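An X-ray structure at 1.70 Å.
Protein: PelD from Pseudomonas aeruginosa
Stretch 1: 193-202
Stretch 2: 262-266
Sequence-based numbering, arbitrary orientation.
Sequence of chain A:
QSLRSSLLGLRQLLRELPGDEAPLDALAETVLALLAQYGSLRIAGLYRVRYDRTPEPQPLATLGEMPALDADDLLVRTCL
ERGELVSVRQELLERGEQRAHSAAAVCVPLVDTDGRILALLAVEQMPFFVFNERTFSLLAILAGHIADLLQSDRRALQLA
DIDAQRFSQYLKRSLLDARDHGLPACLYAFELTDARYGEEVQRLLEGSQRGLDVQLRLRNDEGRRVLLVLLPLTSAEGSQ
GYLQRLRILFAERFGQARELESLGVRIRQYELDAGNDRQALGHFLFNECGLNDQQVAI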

# COMPACT_ATOMS: atom_id res chain seq x y z
N THR A 193 18.84 -22.38 -0.32
CA THR A 193 20.16 -22.82 -0.77
C THR A 193 20.28 -24.33 -0.94
O THR A 193 21.28 -24.81 -1.48
N ASP A 194 19.30 -25.08 -0.44
CA ASP A 194 19.32 -26.54 -0.53
C ASP A 194 18.20 -26.97 -1.47
O ASP A 194 17.03 -26.89 -1.10
N ALA A 195 18.58 -27.43 -2.66
CA ALA A 195 17.64 -27.79 -3.73
C ALA A 195 16.75 -29.00 -3.43
O ALA A 195 15.77 -29.24 -4.14
N ARG A 196 17.11 -29.79 -2.42
CA ARG A 196 16.28 -30.90 -1.99
C ARG A 196 14.98 -30.36 -1.42
O ARG A 196 13.89 -30.85 -1.74
N TYR A 197 15.10 -29.33 -0.59
CA TYR A 197 13.99 -28.81 0.19
C TYR A 197 13.32 -27.59 -0.42
O TYR A 197 12.21 -27.22 -0.01
N GLY A 198 13.99 -26.97 -1.39
CA GLY A 198 13.61 -25.65 -1.90
C GLY A 198 12.16 -25.52 -2.32
O GLY A 198 11.47 -24.59 -1.90
N GLU A 199 11.68 -26.47 -3.11
CA GLU A 199 10.30 -26.39 -3.58
C GLU A 199 9.30 -26.45 -2.43
O GLU A 199 8.38 -25.63 -2.37
N GLU A 200 9.46 -27.41 -1.52
CA GLU A 200 8.50 -27.54 -0.43
C GLU A 200 8.58 -26.40 0.58
O GLU A 200 7.56 -25.97 1.12
N VAL A 201 9.79 -25.90 0.82
CA VAL A 201 9.95 -24.71 1.67
C VAL A 201 9.23 -23.52 1.02
O VAL A 201 8.47 -22.79 1.68
N GLN A 202 9.44 -23.34 -0.28
CA GLN A 202 8.79 -22.23 -0.98
C GLN A 202 7.26 -22.34 -0.90
O GLN A 202 6.58 -21.34 -0.66
N SER A 262 18.43 -25.20 8.70
CA SER A 262 18.92 -26.54 8.36
C SER A 262 18.23 -27.11 7.11
O SER A 262 18.66 -28.14 6.57
N LEU A 263 17.18 -26.44 6.64
CA LEU A 263 16.54 -26.78 5.36
C LEU A 263 17.15 -25.95 4.22
O LEU A 263 16.66 -25.97 3.08
N GLY A 264 18.20 -25.20 4.54
CA GLY A 264 18.88 -24.36 3.54
C GLY A 264 18.37 -22.94 3.40
O GLY A 264 18.77 -22.23 2.48
N VAL A 265 17.48 -22.51 4.30
CA VAL A 265 16.91 -21.17 4.20
C VAL A 265 17.89 -20.15 4.78
O VAL A 265 18.28 -20.25 5.95
N ARG A 266 18.31 -19.19 3.95
CA ARG A 266 19.10 -18.03 4.40
C ARG A 266 18.14 -16.84 4.47
O ARG A 266 17.55 -16.46 3.47

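The direct polar link converges on one acceptor. Gly264 O takes a hydrogen bond from Thr193 N (2.8 Å, N-H...O angle 166°) and another from Thr193 OG1 (2.7 Å); chi1 of Thr193 is p (67°), and its CG2 lies 3.8 Å from Arg266 CG.

Apolar packing centres on Leu263. The CA-to-CB bonds of Tyr197 (chi1 m) and Val201 (t) point toward the second stretch. Leu263 (m, t) places CD2 3.7 Å from the Tyr197 ring centroid, 13° off the normal, which identifies a CH-pi contact over the face. Val201 CG2 approaches Leu263 CB at 4.1 Å, while its CG1 meets CG2 of Val265 (t) at 3.6 Å.

Gly264 accommodates the close backbone approach. Its CA is 3.9 Å from Asp194 CB; an ideal CB there would fall 2.5 Å from Asp194 CB, a clash, and its phi/psi of 90/9 independently calls for glycine.

Asp194 (t) also points toward the partner, but its carboxylate reaches it through water. Water 2 donates to Asp194 OD2 and Ser262 O, both at 2.7 Å. Water 1 accepts from Asp194 N (3.0 Å) and donates to Leu263 O (2.8 Å). Within its own stretch, the carboxylate is held by a salt bridge, Arg196 NH2 to Asp194 OD2 at 2.9 Å, and by Arg196 NE to Asp194 OD1 at 3.1 Å.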

# COMPACT_ATOMS: atom_id res chain seq x y z
CB THR A 193 21.27 -22.32 0.17
OG1 THR A 193 21.15 -22.96 1.45
CG2 THR A 193 21.17 -20.82 0.35
CB ASP A 194 19.14 -27.17 0.85
CG ASP A 194 19.38 -28.69 0.86
OD1 ASP A 194 19.02 -29.41 -0.11
OD2 ASP A 194 19.93 -29.17 1.86
CB ALA A 195 18.38 -27.98 -5.05
CB ARG A 196 16.98 -31.77 -0.95
CG ARG A 196 18.17 -32.56 -1.49
CD ARG A 196 18.90 -33.31 -0.38
NE ARG A 196 19.43 -32.40 0.64
CZ ARG A 196 19.96 -32.79 1.80
NH1 ARG A 196 20.04 -34.08 2.12
NH2 ARG A 196 20.40 -31.87 2.65
CB TYR A 197 14.48 -28.46 1.59
CG TYR A 197 14.92 -29.64 2.42
CD1 TYR A 197 14.00 -30.62 2.82
CD2 TYR A 197 16.24 -29.78 2.82
CE1 TYR A 197 14.40 -31.71 3.59
CE2 TYR A 197 16.65 -30.86 3.60
CZ TYR A 197 15.73 -31.82 3.99
OH TYR A 197 16.16 -32.88 4.76
CB GLU A 199 9.97 -27.44 -4.63
CG GLU A 199 8.63 -27.14 -5.28
CD GLU A 199 8.36 -27.92 -6.54
OE1 GLU A 199 9.27 -28.61 -7.03
OE2 GLU A 199 7.23 -27.83 -7.03
CB GLU A 200 8.58 -28.90 0.26
CG GLU A 200 8.07 -30.03 -0.63
CD GLU A 200 6.61 -29.89 -0.97
OE1 GLU A 200 5.80 -29.63 -0.06
OE2 GLU A 200 6.26 -30.06 -2.16
CB VAL A 201 11.44 -24.38 1.92
CG1 VAL A 201 11.59 -23.04 2.61
CG2 VAL A 201 12.08 -25.48 2.77
CB GLN A 202 9.24 -22.15 -2.44
CG GLN A 202 8.82 -20.85 -3.13
CD GLN A 202 9.27 -20.81 -4.57
OE1 GLN A 202 10.46 -20.85 -4.86
NE2 GLN A 202 8.31 -20.71 -5.49
CB SER A 262 18.83 -27.49 9.56
OG SER A 262 17.49 -27.85 9.85
CB LEU A 263 15.03 -26.53 5.43
CG LEU A 263 14.23 -27.32 6.46
CD1 LEU A 263 12.96 -26.56 6.86
CD2 LEU A 263 13.87 -28.69 5.91
CB VAL A 265 15.54 -21.06 4.90
CG1 VAL A 265 14.93 -19.68 4.70
CG2 VAL A 265 14.56 -22.13 4.38
CB ARG A 266 20.22 -17.72 3.40
CG ARG A 266 21.44 -18.64 3.49
CD ARG A 266 22.73 -17.85 3.20
NE ARG A 266 22.77 -16.61 3.97
CZ ARG A 266 23.63 -16.35 4.96
NH1 ARG A 266 24.56 -17.24 5.30
NH2 ARG A 266 23.56 -15.19 5.60
O HOH W 1 16.51 -24.62 0.63
O HOH W 2 20.22 -28.15 4.33